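Local coordinates for putative efflux transporter (Bacteroides eggerthii, PDB 4L8J), which probably acts as the periplasmic membrane-fusion (adaptor) component of an HlyD-family efflux system, bridging an inner-membrane transporter and an outer-membrane channel, at residues Y273-K278 and V282-V287; T196-R201 and A224-T229; E89-L94 and Q98-Q103; E253-V258 and T288-T293; A75-A80 and K116-L121. All blocks are in the same frame, centred on the assembly; numbering follows the deposited sequence.

Interaction 1 of 5, residues Y273-K278 and V282-V287; sequences YVWIVK and VNRREV
R284 lays its guanidinium flat on the ring of Y273: the two planes differ by 3°, and CZ of R284 lies 3.8 Å from the centre of the Y273 ring, over its face. The bend at chi3 (57°) turns the group down onto the ring, while CD of R284 adds a CH-pi contact. On the same face of this antiparallel hairpin, W275 pushes its six-membered ring between V282 and R284. CZ3 of W275 reaches CB of R284 at 3.7 Å, and CE3 of W275 meets CG2 of V282 at 3.9 Å. The other face has an aliphatic bump. R285 folds back at chi2 and chi3, and its guanidinium lies with one face over CG1 of I276, which is 3.7 Å from CZ of R285. Nearby, CG2 of V274 nests against CG1 of V287. Paired backbone bonds hold V274 to R285 and I276 to N283, R285 N lying 2.9 Å from V274 O. A water lies within bonding reach of I276 O and N283 OD1, and ND2 of N283 is hydrogen-bonded to E320 of the second subunit. R284 is salt-bridged to D266, and R285 to E308 of the second subunit. Both arginines thus turn a guanidinium face to a cross-strand neighbour and pair with a carboxylate, which probably balances both charges, one within the chain and one across the subunit interface.

Interaction 2 of 5, residues T196-R201 and A224-T229; sequences TVFNAR and AAFDRT
The face of the F198 ring takes the edge of F226, whose CD1 sits above its centre. The planes stand at 82° and the centroids of the F198 and F226 rings are 5.0 Å apart, a T-shaped pair with F198 as the platform. CE1 of F198 is the busiest atom, 3.6 Å from CD1 of F226 and equally near CA of F226. At the rim of the platform, close to its plane, lies the carbonyl of A225, with O 3.7 Å from CE1 of F198. CB of F226 rests 3.7 Å from CD1 of F198, and because CG of F226 is anti to its own backbone N (chi1 -168°), the ring hangs across F198 at about a right angle. F226 is the centre of an inverse gamma turn, in which D227 N makes a weak hydrogen bond to A225 O. An alanine in place of F198 would remove the platform, and the F226 edge is likely to lose its aromatic partner and become freer to turn. Y231 also meets F198 edge-to-face, and F190 of the neighbouring strand 185-190 packs on it. The contact ties strand 198-205 of the closed six-stranded antiparallel barrel to the loop leaving strand 215-221, within a beta-barrel domain of the kind found in membrane-fusion proteins.

Interaction 3 of 5, residues E89-L94 and Q98-Q103; sequences ERNKRL and QAISLQ
I100 reaches back onto L94 and N91 at the end of the preceding helix, and its side chain can be followed atom by atom. CB of I100 comes 4.0 Å from CB of L94. The branch CG2 of I100 presses closer, 3.7 Å from that same CB of L94. The other branch runs through CG1, anti to the backbone N (chi1 -157°), and carries CD1 of I100 across the amide of N91, 3.5 Å from OD1 of N91. That methyl also lies 3.9 Å from CD1 of L94, so it is wedged between an amide and a leucine methyl. The amide is positioned from outside, N91 ND2 being hydrogen-bonded to OG of S108 on helix 102-127. L94 meets its second partner with the other methyl, CD2 lying 3.8 Å from CB of A99. The backbone makes this fold-back possible: Q98 has a positive phi (58°), and A99 N bonds to L94 O at 2.6 Å, while Q98 N goes to L95 O. This is a Schellman motif closing helix 68-95. With S101 as N-cap of helix 102-127, the contact forms the tight turn at the tip of the helical hairpin characteristic of membrane-fusion proteins.

Interaction 4 of 5, residues E253-V258 and T288-T293; sequences EKLMNV and TVYSPT
L255 overlaps the ring of Y290 with CD1, which lies over one face, 4.2 Å from the centroid of the Y290 ring and 22° off its normal, a CH-pi contact. The two residues stand where strand 256-259 begins and strand 281-289 ends, in the small beta domain beyond the barrel, which corresponds in position along the chain to the membrane-proximal domain of such adaptors. Within this chain strand 256-259 pairs with strand 8-17, whereas strand 281-289 belongs to a hairpin; the contact therefore bridges separate elements at their ends through side chains alone. Y290 leaves the strand with CG anti to the backbone N (chi1 176°), which sends the ring across to the leucine. A second, less certain touch comes from E253, modelled in two conformers. In one of them OE2 of E253 stands 3.4 Å from CE1 of Y290, obliquely to the ring, with the carboxylate tilted 55° from the ring plane. Nothing there amounts to a hydrogen bond. L255 packs on L299 of the second subunit, and M256 to V258 as well as T288 and V289 pair antiparallel with a strand of that subunit, carrying the sheet over the interface. Back at the leucine, both methyls take part: CD1 of L255 lies 3.9 Å from CG of Y290, and CD2 of L255 lies 4.0 Å from CD1 of Y290.

Interaction 5 of 5, residues A75-A80 and K116-L121; sequences AADKAA and KSAYEL
Y119 lies flat along K78, with CA of K78 3.8 Å from the centroid of the Y119 ring and 19° off its normal, a CH-pi contact. The two run side by side in the same direction: CB of K78 is 3.6 Å from CE1 of Y119, and CG of K78 is 3.3 Å from OH of Y119. Next to K78 in the chain, CB of D77 touches CA of Y119. OD2 of D77 lies 3.1 Å from A118 O, two acceptors whose closeness is likely to be unfavourable and may make the carboxylate harder to ionise. Helices 68-95 and 102-127 form an antiparallel alpha-helical hairpin, and at this level their axes pass 8.6 Å apart, with 149° between the segments' N-to-C directions. Farther out, Y119 OH is hydrogen-bonded to OH of Y74, and the Y81 ring meets that of Y119. An alanine replacing Y119 would strip the ring from the flank of K78, which is likely to open a gap between the helices and leave the Y74 hydroxyl without its tyrosine mate. Along helix 68-95 itself, NZ of K78 is salt-bridged to E82, and OD1 of D77 accepts a hydrogen bond from Q73.

Overall arrangement
Along the chain, interaction 5 comes first, with interaction 3 nested inside the loop it closes, then 2, then 4 with 1 nested likewise. Interactions 3 and 5 share helices 68-95 and 102-127, their centres 23 Å apart, with interaction 3 at the tip of the hairpin. Interactions 1 and 4 share strand 281-289, centres 16 Å apart, and both touch the second subunit. Interaction 2 lies near the middle, in the barrel, 33 Å from interaction 1 and 68 Å from interaction 3, centre to centre. The centres of interactions 1 and 3 are 98 Å apart, on opposite sides of the chain's centre. Such an elongated string of domains suits an adaptor that would span a gap between membranes.

Interaction 1 of 5, residues Y273-K278 and V282-V287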
# COMPACT_ATOMS: atom_id res chain seq x y z
N TYR A 273 2.95 9.89 -20.63
CA TYR A 273 3.45 11.25 -20.69
C TYR A 273 2.73 12.18 -19.75
O TYR A 273 1.63 11.88 -19.29
CB TYR A 273 3.28 11.81 -22.14
CG TYR A 273 3.89 10.95 -23.21
CD1 TYR A 273 5.22 11.12 -23.59
CD2 TYR A 273 3.16 9.94 -23.83
CE1 TYR A 273 5.81 10.29 -24.55
CE2 TYR A 273 3.74 9.11 -24.79
CZ TYR A 273 5.06 9.31 -25.17
OH TYR A 273 5.62 8.49 -26.12
N VAL A 274 3.34 13.35 -19.54
CA VAL A 274 2.79 14.53 -18.88
C VAL A 274 3.12 15.76 -19.74
O VAL A 274 4.04 15.71 -20.57
CB VAL A 274 3.29 14.76 -17.41
CG1 VAL A 274 2.87 13.64 -16.47
CG2 VAL A 274 4.80 15.02 -17.37
N TRP A 275 2.45 16.88 -19.46
CA TRP A 275 2.79 18.18 -20.04
C TRP A 275 3.55 18.93 -18.97
O TRP A 275 2.99 19.18 -17.91
CB TRP A 275 1.54 18.99 -20.46
CG TRP A 275 0.79 18.48 -21.65
CD1 TRP A 275 -0.50 18.03 -21.67
CD2 TRP A 275 1.25 18.44 -23.01
NE1 TRP A 275 -0.87 17.71 -22.96
CE2 TRP A 275 0.19 17.94 -23.80
CE3 TRP A 275 2.46 18.82 -23.64
CZ2 TRP A 275 0.31 17.78 -25.19
CZ3 TRP A 275 2.57 18.66 -25.02
CH2 TRP A 275 1.51 18.12 -25.77
N ILE A 276 4.81 19.26 -19.23
CA ILE A 276 5.64 20.08 -18.36
C ILE A 276 5.38 21.56 -18.73
O ILE A 276 5.45 21.91 -19.90
CB ILE A 276 7.16 19.70 -18.47
CG1 ILE A 276 7.46 18.35 -17.77
CG2 ILE A 276 8.11 20.83 -17.89
CD1 ILE A 276 7.38 18.40 -16.25
N VAL A 277 5.13 22.40 -17.73
CA VAL A 277 4.92 23.83 -17.90
C VAL A 277 6.22 24.56 -17.58
O VAL A 277 6.66 24.55 -16.43
CB VAL A 277 3.76 24.35 -17.03
CG1 VAL A 277 3.55 25.86 -17.24
CG2 VAL A 277 2.48 23.58 -17.31
N LYS A 278 6.82 25.17 -18.59
CA LYS A 278 8.02 26.00 -18.49
C LYS A 278 7.77 27.28 -19.29
O LYS A 278 7.41 27.20 -20.47
CB LYS A 278 9.28 25.26 -19.00
CG LYS A 278 10.59 25.92 -18.56
CD LYS A 278 11.00 25.45 -17.15
CE LYS A 278 11.63 26.51 -16.28
NZ LYS A 278 11.81 26.03 -14.89
N VAL A 282 3.81 24.61 -22.80
CA VAL A 282 3.85 23.19 -22.47
C VAL A 282 4.73 22.42 -23.44
O VAL A 282 4.84 22.79 -24.61
CB VAL A 282 2.46 22.52 -22.35
CG1 VAL A 282 1.69 23.10 -21.16
CG2 VAL A 282 1.66 22.62 -23.65
N ASN A 283 5.39 21.38 -22.92
CA ASN A 283 6.25 20.44 -23.65
C ASN A 283 6.02 19.06 -23.09
O ASN A 283 6.04 18.86 -21.87
CB ASN A 283 7.73 20.83 -23.57
CG ASN A 283 8.03 22.13 -24.27
OD1 ASN A 283 8.08 23.20 -23.66
ND2 ASN A 283 8.19 22.07 -25.59
N ARG A 284 5.81 18.09 -24.00
CA ARG A 284 5.54 16.72 -23.61
C ARG A 284 6.78 16.06 -22.98
O ARG A 284 7.90 16.26 -23.44
CB ARG A 284 5.02 15.90 -24.78
CG ARG A 284 4.17 14.70 -24.34
CD ARG A 284 3.69 13.87 -25.52
NE ARG A 284 4.81 13.39 -26.34
CZ ARG A 284 4.72 12.42 -27.23
NH1 ARG A 284 3.57 11.78 -27.42
NH2 ARG A 284 5.78 12.04 -27.93
N ARG A 285 6.55 15.30 -21.91
CA ARG A 285 7.58 14.62 -21.16
C ARG A 285 7.16 13.17 -20.88
O ARG A 285 6.12 12.93 -20.26
CB ARG A 285 7.85 15.39 -19.86
CG ARG A 285 8.82 14.72 -18.89
CD ARG A 285 10.29 14.96 -19.23
NE ARG A 285 10.67 16.37 -19.07
CZ ARG A 285 10.88 16.98 -17.91
NH1 ARG A 285 10.77 16.31 -16.77
NH2 ARG A 285 11.20 18.27 -17.89
N GLU A 286 7.99 12.21 -21.35
CA GLU A 286 7.72 10.81 -21.08
C GLU A 286 8.10 10.49 -19.64
O GLU A 286 9.14 10.92 -19.13
CB GLU A 286 8.46 9.89 -22.06
CG GLU A 286 8.03 8.45 -21.85
CD GLU A 286 8.71 7.38 -22.67
OE1 GLU A 286 9.62 7.71 -23.47
OE2 GLU A 286 8.34 6.20 -22.51
N VAL A 287 7.20 9.76 -18.97
CA VAL A 287 7.35 9.36 -17.57
C VAL A 287 7.16 7.83 -17.46
O VAL A 287 6.55 7.22 -18.35
CB VAL A 287 6.37 10.13 -16.63
CG1 VAL A 287 6.61 11.65 -16.67
CG2 VAL A 287 4.89 9.81 -16.94
O HOH W 1 7.74 22.95 -20.95
O HOH W 2 8.88 26.07 -22.94

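Interaction 2 of 5, residues T196-R201 and A224-T229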
# COMPACT_ATOMS: atom_id res chain seq x y z
N THR A 196 10.33 36.36 -2.50
CA THR A 196 11.72 36.01 -2.20
C THR A 196 11.74 35.17 -0.91
O THR A 196 11.18 35.54 0.12
CB THR A 196 12.67 37.23 -2.21
OG1 THR A 196 13.94 36.86 -1.66
CG2 THR A 196 12.12 38.43 -1.48
N VAL A 197 12.38 34.01 -1.02
CA VAL A 197 12.46 33.02 0.03
C VAL A 197 13.88 32.99 0.59
O VAL A 197 14.85 33.00 -0.17
CB VAL A 197 12.01 31.66 -0.58
CG1 VAL A 197 12.36 30.48 0.30
CG2 VAL A 197 10.52 31.68 -0.90
N PHE A 198 13.99 32.99 1.93
CA PHE A 198 15.27 32.96 2.61
C PHE A 198 15.43 31.70 3.46
O PHE A 198 14.52 31.33 4.18
CB PHE A 198 15.44 34.20 3.51
CG PHE A 198 15.35 35.51 2.78
CD1 PHE A 198 16.47 36.07 2.18
CD2 PHE A 198 14.14 36.22 2.73
CE1 PHE A 198 16.39 37.31 1.52
CE2 PHE A 198 14.05 37.43 2.04
CZ PHE A 198 15.18 37.98 1.45
N ASN A 199 16.62 31.10 3.41
CA ASN A 199 16.94 29.97 4.25
C ASN A 199 17.05 30.45 5.70
O ASN A 199 17.49 31.57 5.97
CB ASN A 199 18.26 29.30 3.80
CG ASN A 199 18.65 28.10 4.64
OD1 ASN A 199 18.03 27.02 4.56
ND2 ASN A 199 19.62 28.29 5.52
N ALA A 200 16.64 29.59 6.61
CA ALA A 200 16.71 29.90 8.02
C ALA A 200 17.20 28.69 8.74
O ALA A 200 17.02 27.58 8.24
CB ALA A 200 15.32 30.31 8.53
N ARG A 201 17.83 28.88 9.89
CA ARG A 201 18.29 27.74 10.65
C ARG A 201 17.57 27.68 11.99
O ARG A 201 17.18 28.70 12.54
CB ARG A 201 19.82 27.77 10.86
CG ARG A 201 20.34 28.96 11.65
CD ARG A 201 21.78 28.76 12.10
NE ARG A 201 22.02 29.49 13.35
CZ ARG A 201 22.36 30.77 13.41
NH1 ARG A 201 22.53 31.47 12.30
NH2 ARG A 201 22.52 31.37 14.59
N ALA A 224 22.85 34.37 2.62
CA ALA A 224 23.71 35.44 2.09
C ALA A 224 22.89 36.54 1.38
O ALA A 224 23.23 37.72 1.50
CB ALA A 224 24.74 34.85 1.13
N ALA A 225 21.78 36.14 0.69
CA ALA A 225 20.90 37.07 -0.04
C ALA A 225 20.11 37.99 0.91
O ALA A 225 19.55 39.00 0.43
CB ALA A 225 19.95 36.31 -0.93
N PHE A 226 20.06 37.68 2.22
CA PHE A 226 19.32 38.51 3.17
C PHE A 226 20.12 39.75 3.53
O PHE A 226 20.86 39.78 4.51
CB PHE A 226 18.91 37.74 4.44
CG PHE A 226 17.91 38.52 5.28
CD1 PHE A 226 16.63 38.78 4.79
CD2 PHE A 226 18.25 38.99 6.53
CE1 PHE A 226 15.72 39.52 5.55
CE2 PHE A 226 17.33 39.71 7.30
CZ PHE A 226 16.07 39.98 6.80
N ASP A 227 19.96 40.78 2.68
CA ASP A 227 20.58 42.10 2.79
C ASP A 227 19.56 43.01 3.46
O ASP A 227 18.50 43.28 2.88
CB ASP A 227 20.97 42.59 1.39
CG ASP A 227 21.92 43.77 1.31
OD1 ASP A 227 22.01 44.54 2.30
OD2 ASP A 227 22.54 43.95 0.24
N ARG A 228 19.84 43.43 4.71
CA ARG A 228 18.90 44.24 5.50
C ARG A 228 18.79 45.70 4.99
O ARG A 228 17.86 46.40 5.38
CB ARG A 228 19.26 44.19 6.98
CG ARG A 228 19.06 42.80 7.57
CD ARG A 228 19.36 42.73 9.05
NE ARG A 228 18.25 43.26 9.85
CZ ARG A 228 17.98 42.87 11.08
NH1 ARG A 228 18.70 41.93 11.67
NH2 ARG A 228 16.94 43.39 11.73
N THR A 229 19.71 46.12 4.09
CA THR A 229 19.64 47.43 3.45
C THR A 229 18.54 47.38 2.37
O THR A 229 17.92 48.40 2.09
CB THR A 229 21.00 47.86 2.86
OG1 THR A 229 21.25 47.17 1.64
CG2 THR A 229 22.16 47.66 3.84

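Interaction 3 of 5, residues E89-L94 and Q98-Q103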
# COMPACT_ATOMS: atom_id res chain seq x y z
N GLU A 89 62.01 51.85 42.30
CA GLU A 89 63.08 51.04 41.70
C GLU A 89 64.41 51.37 42.33
O GLU A 89 65.19 50.46 42.63
CB GLU A 89 63.15 51.20 40.17
CG GLU A 89 62.15 50.31 39.45
CD GLU A 89 62.08 48.85 39.89
OE1 GLU A 89 63.12 48.16 39.83
OE2 GLU A 89 60.97 48.41 40.28
N ARG A 90 64.62 52.65 42.63
CA ARG A 90 65.77 53.20 43.33
C ARG A 90 65.83 52.62 44.73
O ARG A 90 66.88 52.14 45.14
CB ARG A 90 65.63 54.72 43.41
CG ARG A 90 66.82 55.50 42.92
CD ARG A 90 66.45 56.97 42.90
NE ARG A 90 66.05 57.41 41.56
CZ ARG A 90 65.00 58.19 41.31
NH1 ARG A 90 64.23 58.63 42.30
NH2 ARG A 90 64.72 58.54 40.06
N ASN A 91 64.69 52.65 45.46
CA ASN A 91 64.59 52.14 46.84
C ASN A 91 64.76 50.63 46.90
O ASN A 91 65.28 50.14 47.89
CB ASN A 91 63.31 52.61 47.53
CG ASN A 91 63.36 54.10 47.78
OD1 ASN A 91 64.37 54.74 47.51
ND2 ASN A 91 62.28 54.72 48.26
N LYS A 92 64.39 49.90 45.82
CA LYS A 92 64.60 48.44 45.77
C LYS A 92 66.11 48.17 45.81
O LYS A 92 66.57 47.31 46.57
CB LYS A 92 63.98 47.81 44.51
CG LYS A 92 62.49 47.68 44.59
CD LYS A 92 61.91 46.97 43.39
CE LYS A 92 60.40 46.97 43.41
NZ LYS A 92 59.83 46.44 42.15
N ARG A 93 66.88 48.96 45.03
CA ARG A 93 68.34 48.86 44.96
C ARG A 93 68.98 49.27 46.28
O ARG A 93 69.87 48.55 46.74
CB ARG A 93 68.89 49.69 43.80
CG ARG A 93 68.93 48.92 42.49
CD ARG A 93 69.97 49.47 41.51
NE ARG A 93 69.96 50.93 41.42
CZ ARG A 93 69.10 51.64 40.69
NH1 ARG A 93 68.15 51.03 39.99
NH2 ARG A 93 69.17 52.96 40.67
N LEU A 94 68.50 50.38 46.92
CA LEU A 94 68.96 50.88 48.22
C LEU A 94 68.67 49.90 49.37
O LEU A 94 69.49 49.76 50.29
CB LEU A 94 68.29 52.24 48.55
CG LEU A 94 68.73 53.49 47.78
CD1 LEU A 94 67.84 54.65 48.13
CD2 LEU A 94 70.15 53.87 48.12
N GLN A 98 70.82 47.46 51.99
CA GLN A 98 70.46 48.01 53.31
C GLN A 98 70.89 49.48 53.52
O GLN A 98 71.16 49.89 54.64
CB GLN A 98 71.02 47.10 54.45
CG GLN A 98 70.57 45.64 54.35
CD GLN A 98 69.08 45.48 54.57
OE1 GLN A 98 68.44 46.27 55.27
NE2 GLN A 98 68.51 44.41 54.02
N ALA A 99 70.85 50.30 52.45
CA ALA A 99 71.19 51.73 52.49
C ALA A 99 70.01 52.63 52.96
O ALA A 99 70.22 53.80 53.30
CB ALA A 99 71.66 52.18 51.13
N ILE A 100 68.77 52.06 52.99
CA ILE A 100 67.53 52.75 53.39
C ILE A 100 66.73 51.91 54.38
O ILE A 100 66.90 50.69 54.40
CB ILE A 100 66.71 53.05 52.09
CG1 ILE A 100 65.73 54.21 52.27
CG2 ILE A 100 66.05 51.79 51.47
CD1 ILE A 100 65.10 54.74 50.90
N SER A 101 65.86 52.55 55.19
CA SER A 101 64.99 51.83 56.11
C SER A 101 63.89 51.07 55.38
O SER A 101 63.43 51.52 54.32
CB SER A 101 64.32 52.78 57.10
OG SER A 101 63.77 53.91 56.46
N LEU A 102 63.42 49.97 55.97
CA LEU A 102 62.30 49.25 55.41
C LEU A 102 61.05 50.17 55.43
O LEU A 102 60.28 50.16 54.46
CB LEU A 102 62.01 47.92 56.12
CG LEU A 102 60.85 47.20 55.47
CD1 LEU A 102 61.28 46.25 54.38
CD2 LEU A 102 59.83 46.76 56.44
N GLN A 103 60.90 50.98 56.50
CA GLN A 103 59.85 51.96 56.70
C GLN A 103 59.73 52.90 55.50
O GLN A 103 58.63 53.13 55.02
CB GLN A 103 60.15 52.80 57.97
CG GLN A 103 59.05 53.81 58.34
CD GLN A 103 59.48 54.82 59.37
OE1 GLN A 103 59.95 54.49 60.47
NE2 GLN A 103 59.24 56.09 59.08

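Interaction 4 of 5, residues E253-V258 and T288-T293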
# COMPACT_ATOMS: atom_id res chain seq x y z
N GLU A 253 15.27 4.19 -4.60
CA GLU A 253 14.75 4.83 -5.82
C GLU A 253 13.60 5.79 -5.47
O GLU A 253 12.49 5.35 -5.17
CB GLU A 253 14.33 3.80 -6.91
CG GLU A 253 13.36 2.69 -6.50
CD GLU A 253 12.23 2.35 -7.46
OE1 GLU A 253 12.35 2.63 -8.68
OE2 GLU A 253 11.22 1.78 -6.98
N LYS A 254 13.90 7.10 -5.44
CA LYS A 254 12.95 8.17 -5.12
C LYS A 254 11.79 8.21 -6.12
O LYS A 254 12.02 8.17 -7.33
CB LYS A 254 13.67 9.53 -5.08
CG LYS A 254 14.96 9.57 -4.27
CD LYS A 254 14.77 9.33 -2.78
CE LYS A 254 16.10 9.34 -2.05
NZ LYS A 254 15.93 9.02 -0.60
N LEU A 255 10.55 8.21 -5.60
CA LEU A 255 9.33 8.28 -6.38
C LEU A 255 8.73 9.67 -6.27
O LEU A 255 8.79 10.27 -5.19
CB LEU A 255 8.32 7.21 -5.94
CG LEU A 255 8.79 5.74 -5.97
CD1 LEU A 255 7.66 4.85 -5.63
CD2 LEU A 255 9.36 5.35 -7.32
N MSE A 256 8.12 10.17 -7.38
CA MSE A 256 7.47 11.49 -7.46
C MSE A 256 5.97 11.31 -7.50
O MSE A 256 5.49 10.33 -8.08
CB MSE A 256 7.90 12.27 -8.72
CG MSE A 256 9.41 12.45 -8.89
SE MSE A 256 10.10 13.67 -7.55
CE MSE A 256 11.56 12.47 -6.83
N ASN A 257 5.24 12.24 -6.89
CA ASN A 257 3.79 12.27 -6.96
C ASN A 257 3.33 13.17 -8.08
O ASN A 257 3.77 14.33 -8.16
CB ASN A 257 3.14 12.84 -5.69
CG ASN A 257 3.32 12.06 -4.43
OD1 ASN A 257 2.98 10.88 -4.37
ND2 ASN A 257 3.68 12.76 -3.35
N VAL A 258 2.36 12.68 -8.86
CA VAL A 258 1.62 13.49 -9.82
C VAL A 258 0.17 13.05 -9.80
O VAL A 258 -0.07 11.84 -9.71
CB VAL A 258 2.16 13.51 -11.29
CG1 VAL A 258 3.57 14.06 -11.38
CG2 VAL A 258 2.04 12.16 -11.99
N THR A 288 7.68 7.24 -16.37
CA THR A 288 7.50 5.84 -16.03
C THR A 288 6.68 5.84 -14.77
O THR A 288 7.10 6.39 -13.75
CB THR A 288 8.83 5.06 -15.90
OG1 THR A 288 9.58 5.20 -17.09
CG2 THR A 288 8.61 3.55 -15.63
N VAL A 289 5.50 5.24 -14.84
CA VAL A 289 4.61 5.08 -13.70
C VAL A 289 5.16 3.91 -12.89
O VAL A 289 5.47 2.86 -13.46
CB VAL A 289 3.12 4.90 -14.13
CG1 VAL A 289 2.22 4.66 -12.91
CG2 VAL A 289 2.62 6.10 -14.91
N TYR A 290 5.31 4.10 -11.57
CA TYR A 290 5.79 3.03 -10.70
C TYR A 290 4.85 1.83 -10.73
O TYR A 290 3.64 1.96 -10.47
CB TYR A 290 5.98 3.51 -9.25
CG TYR A 290 6.38 2.37 -8.33
CD1 TYR A 290 7.67 1.85 -8.35
CD2 TYR A 290 5.43 1.73 -7.53
CE1 TYR A 290 8.03 0.77 -7.55
CE2 TYR A 290 5.77 0.61 -6.76
CZ TYR A 290 7.08 0.16 -6.75
OH TYR A 290 7.42 -0.92 -5.98
N SER A 291 5.41 0.67 -11.03
CA SER A 291 4.68 -0.59 -11.04
C SER A 291 5.54 -1.70 -10.42
O SER A 291 6.66 -1.93 -10.89
CB SER A 291 4.23 -0.95 -12.46
OG SER A 291 3.32 -2.04 -12.40
N PRO A 292 5.05 -2.36 -9.33
CA PRO A 292 5.84 -3.44 -8.72
C PRO A 292 6.02 -4.62 -9.69
O PRO A 292 7.16 -4.90 -10.10
CB PRO A 292 5.01 -3.84 -7.47
CG PRO A 292 4.02 -2.70 -7.27
CD PRO A 292 3.75 -2.19 -8.65
N THR A 293 4.91 -5.24 -10.13
CA THR A 293 4.98 -6.38 -11.05
C THR A 293 4.22 -6.05 -12.35
O THR A 293 3.01 -5.82 -12.32
CB THR A 293 4.46 -7.68 -10.38
OG1 THR A 293 4.95 -7.77 -9.04
CG2 THR A 293 4.84 -8.94 -11.17

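Interaction 5 of 5, residues A75-A80 and K116-L121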
# COMPACT_ATOMS: atom_id res chain seq x y z
N ALA A 75 47.83 63.50 32.08
CA ALA A 75 49.23 63.94 32.01
C ALA A 75 49.84 64.17 33.41
O ALA A 75 51.05 63.95 33.58
CB ALA A 75 49.35 65.21 31.18
N ALA A 76 49.03 64.63 34.38
CA ALA A 76 49.47 64.84 35.76
C ALA A 76 49.61 63.50 36.48
O ALA A 76 50.58 63.28 37.20
CB ALA A 76 48.48 65.74 36.50
N ASP A 77 48.66 62.58 36.27
CA ASP A 77 48.70 61.25 36.88
C ASP A 77 49.83 60.42 36.25
O ASP A 77 50.49 59.66 36.96
CB ASP A 77 47.33 60.55 36.76
CG ASP A 77 46.23 61.15 37.63
OD1 ASP A 77 46.56 61.97 38.51
OD2 ASP A 77 45.07 60.73 37.50
N LYS A 78 50.09 60.62 34.94
CA LYS A 78 51.17 59.96 34.20
C LYS A 78 52.52 60.34 34.80
O LYS A 78 53.31 59.44 35.13
CB LYS A 78 51.14 60.31 32.70
CG LYS A 78 52.17 59.56 31.86
CD LYS A 78 51.99 59.84 30.36
CE LYS A 78 52.94 59.04 29.50
NZ LYS A 78 54.32 59.59 29.51
N ALA A 79 52.79 61.65 34.95
CA ALA A 79 54.02 62.18 35.54
C ALA A 79 54.18 61.66 36.99
O ALA A 79 55.24 61.11 37.31
CB ALA A 79 54.01 63.70 35.50
N ALA A 80 53.12 61.75 37.83
CA ALA A 80 53.15 61.26 39.22
C ALA A 80 53.45 59.76 39.29
O ALA A 80 54.22 59.34 40.15
CB ALA A 80 51.84 61.58 39.92
N LYS A 116 49.79 54.48 40.82
CA LYS A 116 49.37 53.49 39.82
C LYS A 116 47.85 53.47 39.68
O LYS A 116 47.35 53.55 38.55
CB LYS A 116 49.90 52.08 40.20
CG LYS A 116 49.63 51.03 39.13
CD LYS A 116 50.33 49.71 39.40
CE LYS A 116 50.31 48.83 38.18
NZ LYS A 116 51.04 49.43 37.03
N SER A 117 47.11 53.38 40.80
CA SER A 117 45.65 53.37 40.81
C SER A 117 45.06 54.67 40.20
O SER A 117 44.13 54.58 39.40
CB SER A 117 45.12 53.15 42.22
OG SER A 117 45.38 51.82 42.63
N ALA A 118 45.65 55.83 40.52
CA ALA A 118 45.24 57.14 39.98
C ALA A 118 45.45 57.19 38.46
O ALA A 118 44.56 57.64 37.74
CB ALA A 118 46.00 58.26 40.67
N TYR A 119 46.62 56.68 37.98
CA TYR A 119 46.95 56.65 36.54
C TYR A 119 46.04 55.64 35.78
O TYR A 119 45.66 55.91 34.64
CB TYR A 119 48.43 56.34 36.34
CG TYR A 119 48.96 56.43 34.92
CD1 TYR A 119 48.45 57.37 34.02
CD2 TYR A 119 50.03 55.65 34.50
CE1 TYR A 119 48.95 57.48 32.72
CE2 TYR A 119 50.56 55.77 33.22
CZ TYR A 119 50.01 56.67 32.33
OH TYR A 119 50.56 56.77 31.07
N GLU A 120 45.68 54.51 36.40
CA GLU A 120 44.79 53.52 35.77
C GLU A 120 43.40 54.12 35.54
O GLU A 120 42.82 53.92 34.48
CB GLU A 120 44.68 52.25 36.62
CG GLU A 120 45.94 51.40 36.58
CD GLU A 120 45.99 50.22 37.53
OE1 GLU A 120 45.29 50.25 38.57
OE2 GLU A 120 46.77 49.29 37.25
N LEU A 121 42.88 54.87 36.53
CA LEU A 121 41.58 55.53 36.47
C LEU A 121 41.59 56.61 35.37
O LEU A 121 40.65 56.65 34.59
CB LEU A 121 41.23 56.15 37.85
CG LEU A 121 39.97 57.02 37.93
CD1 LEU A 121 38.70 56.20 37.72
CD2 LEU A 121 39.91 57.76 39.25